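Local coordinates for xylan esterase 1 (Thermoanaerobacterium sp. 'JW/SL YS485', PDB 3FCY), which probably removes acetyl groups from acetylated xylan, and perhaps other acetyl esters, as a calcium-binding carbohydrate esterase of family CE7 with an alpha/beta-hydrolase fold, at residues R91-P102 with G134-R143; A283-V294 with V306-Q314. All blocks are in the same frame, centred on the assembly; numbering follows the deposited sequence.

Interaction 1: R91-P102 with G134-R143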
# COMPACT_ATOMS: atom_id res chain seq x y z
N ARG A 91 41.61 12.79 -4.01
CA ARG A 91 41.41 13.07 -2.60
C ARG A 91 41.91 11.94 -1.69
O ARG A 91 41.51 11.85 -0.53
CB ARG A 91 39.93 13.37 -2.31
CG ARG A 91 39.32 14.46 -3.21
CD ARG A 91 40.21 15.70 -3.26
NE ARG A 91 39.85 16.62 -4.35
CZ ARG A 91 38.80 17.44 -4.33
NH1 ARG A 91 37.99 17.47 -3.28
NH2 ARG A 91 38.56 18.24 -5.36
N GLY A 92 42.78 11.10 -2.23
CA GLY A 92 43.36 10.01 -1.46
C GLY A 92 42.49 8.81 -1.15
O GLY A 92 42.87 7.97 -0.34
N ALA A 93 41.32 8.72 -1.77
CA ALA A 93 40.41 7.60 -1.51
C ALA A 93 40.91 6.29 -2.12
O ALA A 93 41.29 6.23 -3.28
CB ALA A 93 39.02 7.93 -2.05
N ARG A 94 40.90 5.23 -1.31
CA ARG A 94 41.33 3.92 -1.77
C ARG A 94 40.11 3.25 -2.41
O ARG A 94 39.13 2.95 -1.73
CB ARG A 94 41.83 3.10 -0.57
CG ARG A 94 42.71 1.92 -0.93
CD ARG A 94 44.01 2.37 -1.61
NE ARG A 94 44.91 1.24 -1.82
CZ ARG A 94 45.87 1.20 -2.74
NH1 ARG A 94 46.06 2.24 -3.55
NH2 ARG A 94 46.63 0.12 -2.86
N ILE A 95 40.17 3.04 -3.73
CA ILE A 95 39.06 2.44 -4.46
C ILE A 95 39.25 0.94 -4.67
O ILE A 95 40.37 0.47 -4.86
CB ILE A 95 38.90 3.11 -5.86
CG1 ILE A 95 38.93 4.63 -5.72
CG2 ILE A 95 37.59 2.67 -6.50
CD1 ILE A 95 37.83 5.22 -4.83
N HIS A 96 38.15 0.20 -4.63
CA HIS A 96 38.21 -1.25 -4.81
C HIS A 96 37.40 -1.73 -6.01
O HIS A 96 36.37 -1.15 -6.36
CB HIS A 96 37.72 -1.96 -3.54
CG HIS A 96 37.50 -3.43 -3.72
ND1 HIS A 96 36.32 -3.96 -4.18
CD2 HIS A 96 38.32 -4.49 -3.50
CE1 HIS A 96 36.41 -5.27 -4.24
NE2 HIS A 96 37.62 -5.62 -3.83
N ALA A 97 37.89 -2.79 -6.63
CA ALA A 97 37.22 -3.40 -7.78
C ALA A 97 37.62 -4.86 -7.87
O ALA A 97 38.77 -5.22 -7.58
CB ALA A 97 37.61 -2.67 -9.07
N LYS A 98 36.67 -5.70 -8.25
CA LYS A 98 36.96 -7.11 -8.44
C LYS A 98 37.71 -7.14 -9.76
O LYS A 98 37.45 -6.32 -10.64
CB LYS A 98 35.66 -7.93 -8.56
CG LYS A 98 34.98 -8.24 -7.24
CD LYS A 98 33.72 -9.09 -7.46
CE LYS A 98 33.20 -9.67 -6.15
NZ LYS A 98 32.88 -8.60 -5.16
N TYR A 99 38.64 -8.07 -9.91
CA TYR A 99 39.44 -8.18 -11.13
C TYR A 99 39.66 -9.65 -11.45
O TYR A 99 40.32 -10.38 -10.71
CB TYR A 99 40.77 -7.45 -10.93
CG TYR A 99 41.85 -7.68 -11.98
CD1 TYR A 99 41.54 -7.75 -13.34
CD2 TYR A 99 43.19 -7.77 -11.61
CE1 TYR A 99 42.54 -7.90 -14.31
CE2 TYR A 99 44.20 -7.92 -12.56
CZ TYR A 99 43.87 -7.98 -13.90
OH TYR A 99 44.88 -8.11 -14.84
N ILE A 100 39.07 -10.10 -12.56
CA ILE A 100 39.18 -11.48 -13.00
C ILE A 100 39.93 -11.53 -14.33
O ILE A 100 39.53 -10.90 -15.31
CB ILE A 100 37.79 -12.13 -13.18
CG1 ILE A 100 36.93 -11.87 -11.94
CG2 ILE A 100 37.95 -13.62 -13.41
CD1 ILE A 100 35.49 -12.32 -12.08
N LYS A 101 41.02 -12.29 -14.34
CA LYS A 101 41.86 -12.42 -15.51
C LYS A 101 41.87 -13.86 -16.00
O LYS A 101 42.22 -14.77 -15.25
CB LYS A 101 43.29 -11.98 -15.15
CG LYS A 101 44.29 -12.03 -16.28
CD LYS A 101 45.68 -11.70 -15.76
CE LYS A 101 46.72 -11.83 -16.85
NZ LYS A 101 48.09 -11.56 -16.33
N PRO A 102 41.47 -14.08 -17.26
CA PRO A 102 41.45 -15.44 -17.80
C PRO A 102 42.87 -15.99 -17.97
O PRO A 102 43.80 -15.23 -18.27
CB PRO A 102 40.73 -15.27 -19.14
CG PRO A 102 41.16 -13.90 -19.57
CD PRO A 102 41.06 -13.10 -18.28
N GLY A 134 36.74 -15.05 -22.91
CA GLY A 134 38.13 -14.63 -22.97
C GLY A 134 38.40 -13.20 -22.52
O GLY A 134 39.51 -12.70 -22.70
N PHE A 135 37.39 -12.55 -21.95
CA PHE A 135 37.54 -11.17 -21.47
C PHE A 135 38.15 -11.10 -20.08
O PHE A 135 38.03 -12.04 -19.29
CB PHE A 135 36.18 -10.47 -21.34
CG PHE A 135 35.64 -9.87 -22.60
CD1 PHE A 135 35.09 -8.59 -22.56
CD2 PHE A 135 35.60 -10.59 -23.79
CE1 PHE A 135 34.49 -8.03 -23.70
CE2 PHE A 135 35.00 -10.05 -24.93
CZ PHE A 135 34.44 -8.77 -24.88
N THR A 136 38.80 -9.98 -19.80
CA THR A 136 39.30 -9.71 -18.46
C THR A 136 38.07 -8.95 -17.97
O THR A 136 37.52 -8.14 -18.72
CB THR A 136 40.53 -8.77 -18.45
OG1 THR A 136 41.72 -9.55 -18.50
CG2 THR A 136 40.55 -7.91 -17.19
N VAL A 137 37.62 -9.21 -16.75
CA VAL A 137 36.44 -8.52 -16.23
C VAL A 137 36.75 -7.79 -14.93
O VAL A 137 37.34 -8.36 -14.00
CB VAL A 137 35.26 -9.49 -15.99
CG1 VAL A 137 34.05 -8.74 -15.43
CG2 VAL A 137 34.89 -10.19 -17.29
N VAL A 138 36.35 -6.52 -14.87
CA VAL A 138 36.57 -5.68 -13.70
C VAL A 138 35.24 -5.09 -13.26
O VAL A 138 34.44 -4.65 -14.08
CB VAL A 138 37.56 -4.53 -14.02
CG1 VAL A 138 37.81 -3.69 -12.77
CG2 VAL A 138 38.87 -5.09 -14.54
N ALA A 139 34.98 -5.10 -11.95
CA ALA A 139 33.74 -4.55 -11.39
C ALA A 139 34.11 -3.65 -10.22
O ALA A 139 34.52 -4.13 -9.16
CB ALA A 139 32.83 -5.68 -10.93
N MET A 140 33.96 -2.35 -10.42
CA MET A 140 34.31 -1.34 -9.41
C MET A 140 33.23 -1.08 -8.36
O MET A 140 32.03 -1.14 -8.66
CB MET A 140 34.64 -0.02 -10.11
CG MET A 140 35.17 1.08 -9.20
SD MET A 140 35.17 2.71 -10.00
CE MET A 140 33.54 3.31 -9.51
N ASP A 141 33.67 -0.80 -7.14
CA ASP A 141 32.75 -0.47 -6.06
C ASP A 141 32.74 1.05 -5.97
O ASP A 141 33.80 1.68 -6.03
CB ASP A 141 33.21 -1.04 -4.71
CG ASP A 141 32.96 -2.53 -4.58
OD1 ASP A 141 32.04 -3.04 -5.25
OD2 ASP A 141 33.68 -3.18 -3.80
N VAL A 142 31.55 1.63 -5.86
CA VAL A 142 31.43 3.08 -5.75
C VAL A 142 31.81 3.50 -4.33
O VAL A 142 31.50 2.78 -3.37
CB VAL A 142 29.99 3.56 -6.06
CG1 VAL A 142 29.85 5.04 -5.75
CG2 VAL A 142 29.67 3.30 -7.54
N ARG A 143 32.48 4.64 -4.20
CA ARG A 143 32.88 5.16 -2.90
C ARG A 143 31.72 5.21 -1.91
O ARG A 143 30.63 5.66 -2.26
CB ARG A 143 33.44 6.58 -3.03
CG ARG A 143 34.66 6.71 -3.91
CD ARG A 143 35.15 8.15 -3.94
NE ARG A 143 36.34 8.29 -4.76
CZ ARG A 143 37.24 9.25 -4.63
NH1 ARG A 143 37.09 10.19 -3.70
NH2 ARG A 143 38.30 9.28 -5.43
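His-96 turns CG anti to its own backbone N (chi1 169°), while Asp-141 holds CG beside its N; the two side chains thereby run side by side in the same direction, and ND1 of His-96 donates to OD2 of Asp-141 at 2.8 Å. The bond is bent, 137° at the hydrogen, and the carboxylate oxygen is met from above its plane. Backbone reinforces the pair, since Asp-141 N donates to His-96 O, also at 2.8 Å. OD1 of Asp-141 accepts from the backbone N of Ser-121, so both carboxylate oxygens are engaged.

From there the strands continue as a regular antiparallel ladder, their axes 157° apart. Lys-98 with Ala-139 and Ile-100 with Val-137 are the hydrogen-bonded pairs, each with two N-H...O bonds; Ala-97 with Met-140 and Tyr-99 with Val-138 are non-hydrogen-bonded. Ala-97 and Met-140 come close, CA to CA 3.9 Å. On their face of the sheet Val-138 splits its branches, CG1 against Ala-97 CB at 3.8 Å and CG2 against Tyr-99 CD1. The Tyr-99 ring receives CG2 of Thr-136 at its edge, in plane, 3.5 Å from CE1, and Glu-196 binds both Tyr-99 OH and Thr-136 OG1.

Beyond the ladder the Arg-143 chain is extended from CG to NE and passes CD1 of Ile-95, which lies 3.4 Å from Arg-143 NE. CB of Ala-93 sits over the centre of one guanidinium face, and Asp-183 supplies the salt bridge to NE. At the other end Gly-134, with positive phi, closes a Schellman motif that ends the preceding helix and leads into strand 136-140. Antiparallel pairing of this kind, at the start of a sheet whose later strands run parallel, is characteristic of the alpha/beta-hydrolase fold.

Interaction 2: A283-V294 with V306-Q314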
# COMPACT_ATOMS: atom_id res chain seq x y z
N ALA A 283 27.55 13.11 -22.13
CA ALA A 283 27.25 12.24 -23.26
C ALA A 283 27.88 12.63 -24.60
O ALA A 283 28.27 11.75 -25.37
CB ALA A 283 25.74 12.12 -23.43
N LYS A 284 28.00 13.92 -24.87
CA LYS A 284 28.57 14.36 -26.14
C LYS A 284 30.03 13.99 -26.34
O LYS A 284 30.53 14.03 -27.46
CB LYS A 284 28.40 15.88 -26.30
CG LYS A 284 29.30 16.70 -25.39
CD LYS A 284 29.05 18.19 -25.57
CE LYS A 284 29.96 19.01 -24.67
NZ LYS A 284 29.75 18.67 -23.23
N ARG A 285 30.72 13.63 -25.26
CA ARG A 285 32.14 13.28 -25.33
C ARG A 285 32.43 11.83 -25.69
O ARG A 285 33.54 11.50 -26.11
CB ARG A 285 32.83 13.58 -24.01
CG ARG A 285 32.76 15.02 -23.58
CD ARG A 285 33.62 15.23 -22.35
NE ARG A 285 33.75 16.65 -22.04
CZ ARG A 285 34.78 17.17 -21.39
NH1 ARG A 285 35.78 16.39 -20.98
NH2 ARG A 285 34.82 18.48 -21.17
N ILE A 286 31.43 10.97 -25.51
CA ILE A 286 31.59 9.55 -25.79
C ILE A 286 31.99 9.30 -27.25
O ILE A 286 31.43 9.89 -28.17
CB ILE A 286 30.29 8.79 -25.46
CG1 ILE A 286 29.96 9.00 -23.97
CG2 ILE A 286 30.44 7.31 -25.80
CD1 ILE A 286 28.68 8.35 -23.51
N LYS A 287 32.96 8.41 -27.44
CA LYS A 287 33.44 8.07 -28.77
C LYS A 287 33.11 6.62 -29.12
O LYS A 287 32.92 6.28 -30.28
CB LYS A 287 34.96 8.26 -28.86
CG LYS A 287 35.46 9.58 -28.30
CD LYS A 287 34.95 10.78 -29.08
CE LYS A 287 35.60 10.86 -30.45
NZ LYS A 287 35.15 12.07 -31.21
N GLY A 288 33.04 5.77 -28.10
CA GLY A 288 32.74 4.37 -28.33
C GLY A 288 31.32 4.15 -28.80
O GLY A 288 30.50 5.07 -28.77
N ASP A 289 31.02 2.93 -29.24
CA ASP A 289 29.67 2.60 -29.69
C ASP A 289 28.81 2.40 -28.45
O ASP A 289 29.27 1.85 -27.45
CB ASP A 289 29.67 1.32 -30.53
CG ASP A 289 30.60 1.40 -31.73
OD1 ASP A 289 30.74 2.50 -32.31
OD2 ASP A 289 31.18 0.36 -32.10
N VAL A 290 27.55 2.83 -28.53
CA VAL A 290 26.65 2.72 -27.40
C VAL A 290 25.39 1.90 -27.66
O VAL A 290 24.79 1.99 -28.73
CB VAL A 290 26.21 4.13 -26.92
CG1 VAL A 290 25.33 4.01 -25.68
CG2 VAL A 290 27.44 4.99 -26.64
N LEU A 291 25.01 1.08 -26.69
CA LEU A 291 23.79 0.28 -26.76
C LEU A 291 23.09 0.53 -25.44
O LEU A 291 23.64 0.27 -24.37
CB LEU A 291 24.09 -1.21 -26.90
CG LEU A 291 22.85 -2.11 -26.81
CD1 LEU A 291 21.90 -1.81 -27.98
CD2 LEU A 291 23.25 -3.58 -26.83
N MET A 292 21.86 1.04 -25.51
CA MET A 292 21.10 1.33 -24.30
C MET A 292 19.75 0.64 -24.33
O MET A 292 19.32 0.14 -25.38
CB MET A 292 20.90 2.84 -24.16
CG MET A 292 22.18 3.64 -23.91
SD MET A 292 21.89 5.44 -23.84
CE MET A 292 20.67 5.52 -22.56
N CYS A 293 19.08 0.59 -23.18
CA CYS A 293 17.75 0.01 -23.11
C CYS A 293 16.93 0.88 -22.17
O CYS A 293 17.47 1.50 -21.25
CB CYS A 293 17.79 -1.45 -22.63
SG CYS A 293 18.34 -1.72 -20.94
N VAL A 294 15.63 0.95 -22.41
CA VAL A 294 14.75 1.77 -21.60
C VAL A 294 13.38 1.11 -21.42
O VAL A 294 12.79 0.60 -22.38
CB VAL A 294 14.58 3.17 -22.24
CG1 VAL A 294 14.05 3.03 -23.66
CG2 VAL A 294 13.64 4.03 -21.40
N VAL A 306 16.17 9.15 -19.80
CA VAL A 306 17.03 8.17 -20.45
C VAL A 306 17.25 8.60 -21.91
O VAL A 306 18.37 8.55 -22.41
CB VAL A 306 16.41 6.76 -20.40
CG1 VAL A 306 17.23 5.77 -21.23
CG2 VAL A 306 16.34 6.29 -18.95
N PHE A 307 16.18 9.02 -22.58
CA PHE A 307 16.32 9.46 -23.97
C PHE A 307 17.13 10.74 -24.08
O PHE A 307 17.78 10.98 -25.09
CB PHE A 307 14.96 9.64 -24.64
CG PHE A 307 14.46 8.40 -25.34
CD1 PHE A 307 13.64 7.50 -24.68
CD2 PHE A 307 14.87 8.12 -26.63
CE1 PHE A 307 13.23 6.32 -25.32
CE2 PHE A 307 14.47 6.94 -27.27
CZ PHE A 307 13.64 6.05 -26.61
N ALA A 308 17.10 11.56 -23.04
CA ALA A 308 17.86 12.80 -23.04
C ALA A 308 19.35 12.47 -23.14
O ALA A 308 20.10 13.11 -23.87
CB ALA A 308 17.58 13.60 -21.77
N ALA A 309 19.78 11.46 -22.38
CA ALA A 309 21.18 11.06 -22.41
C ALA A 309 21.48 10.45 -23.77
O ALA A 309 22.48 10.78 -24.41
CB ALA A 309 21.47 10.05 -21.31
N TYR A 310 20.60 9.55 -24.21
CA TYR A 310 20.76 8.89 -25.50
C TYR A 310 20.85 9.89 -26.66
O TYR A 310 21.71 9.76 -27.54
CB TYR A 310 19.57 7.95 -25.75
CG TYR A 310 19.62 7.24 -27.09
CD1 TYR A 310 20.51 6.18 -27.31
CD2 TYR A 310 18.79 7.64 -28.14
CE1 TYR A 310 20.57 5.54 -28.54
CE2 TYR A 310 18.84 7.00 -29.38
CZ TYR A 310 19.73 5.95 -29.57
OH TYR A 310 19.77 5.31 -30.78
N ASN A 311 19.97 10.89 -26.65
CA ASN A 311 19.95 11.88 -27.72
C ASN A 311 21.09 12.89 -27.72
O ASN A 311 21.20 13.70 -28.63
CB ASN A 311 18.60 12.60 -27.75
CG ASN A 311 17.48 11.70 -28.23
OD1 ASN A 311 17.67 10.89 -29.14
ND2 ASN A 311 16.29 11.85 -27.64
N ASN A 312 21.94 12.83 -26.70
CA ASN A 312 23.08 13.74 -26.63
C ASN A 312 24.36 13.03 -27.07
O ASN A 312 25.43 13.64 -27.15
CB ASN A 312 23.24 14.30 -25.22
CG ASN A 312 22.36 15.51 -24.98
OD1 ASN A 312 22.55 16.55 -25.60
ND2 ASN A 312 21.39 15.38 -24.08
N ILE A 313 24.23 11.74 -27.36
CA ILE A 313 25.35 10.92 -27.81
C ILE A 313 25.53 11.11 -29.32
O ILE A 313 24.56 11.07 -30.08
CB ILE A 313 25.09 9.42 -27.51
CG1 ILE A 313 25.08 9.20 -25.99
CG2 ILE A 313 26.14 8.55 -28.18
CD1 ILE A 313 24.76 7.79 -25.57
N GLN A 314 26.77 11.33 -29.74
CA GLN A 314 27.08 11.56 -31.15
C GLN A 314 27.75 10.38 -31.84
O GLN A 314 27.83 10.35 -33.06
CB GLN A 314 27.98 12.80 -31.29
CG GLN A 314 27.39 14.07 -30.71
CD GLN A 314 28.28 15.28 -30.93
OE1 GLN A 314 29.46 15.28 -30.56
NE2 GLN A 314 27.72 16.33 -31.53
O HOH W 1 28.95 11.15 -28.17
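Apolar contacts dominate between Val-290, Met-292 and Val-294 of the strand and the residues of 306-314. Val-290 and Ile-313 meet tip to tip, CG1 of the valine 3.8 Å from CD1 of the isoleucine. Ile-313 keeps CG1 beside its backbone N and its chain extended at chi2, which carries CD1 to the strand while CG1 rests 3.9 Å from CB of Ala-283. Met-292 bends at chi3 (56°), and its CE slides past Val-306 to lie 3.7 Å from CG1 of that residue. The same CG1 also packs on Val-294 CB. Val-294 also lays CG2 against Val-306, while its CG1 approaches CE1 of Phe-307, the two side chains crossing at about a right angle.

A Met-aromatic contact adds to this: SD of Met-292 lies in the plane of the Tyr-310 ring, at its edge, 84° off the normal and 3.8 Å from CD1.

Polar links lie where the start of 283-294 meets the end of 306-314, and no direct hydrogen bond crosses. One water donates to Ala-283 O and Ile-286 O and accepts from Gln-314 N at 2.7 Å, joining the residue after the turn to the 3-10 segment and the loop that follows it. Lys-284 CA makes a CA-H...O contact of 3.4 Å with Asn-312 O. Within 306-314, Asn-312 ND2 donates to Ala-308 O and also reaches Thr-41 O, while a type I turn spans Tyr-310 to Ile-313.

Helix 303-310 thus lies nearly antiparallel to strand 289-295, segment axes 165° apart and 9.7 Å at closest, as the helical crossover of a beta-alpha-beta unit completed by strand 317-322, whose Ile-319 touches Met-292, Val-294 and Tyr-310; on the other face of the strand, helix 333-342 covers Leu-291 and Cys-293.

In the fold
Interactions 1 and 2 belong to the same mixed sheet, on opposite sides of the chain's centre, their centres about 24 Å apart and their nearest atoms about 12 Å. They follow in series: 91-102 with 134-143 closes before 283-294 with 306-314 begins. Interaction 1 is the seam where antiparallel strand 94-102 meets 136-140, the first strand of the parallel part; interaction 2 packs a crossover helix on that part, with strands 108-114, 202-207 and 226-230 between. The predicted nucleophile, Ser-208, follows strand 202-207 in that middle region. Interaction 2 lies nearer the predicted relay residues Asp-298 and His-327, whereas interaction 1 borders the calcium end, where Gly-134 approaches Tyr-345.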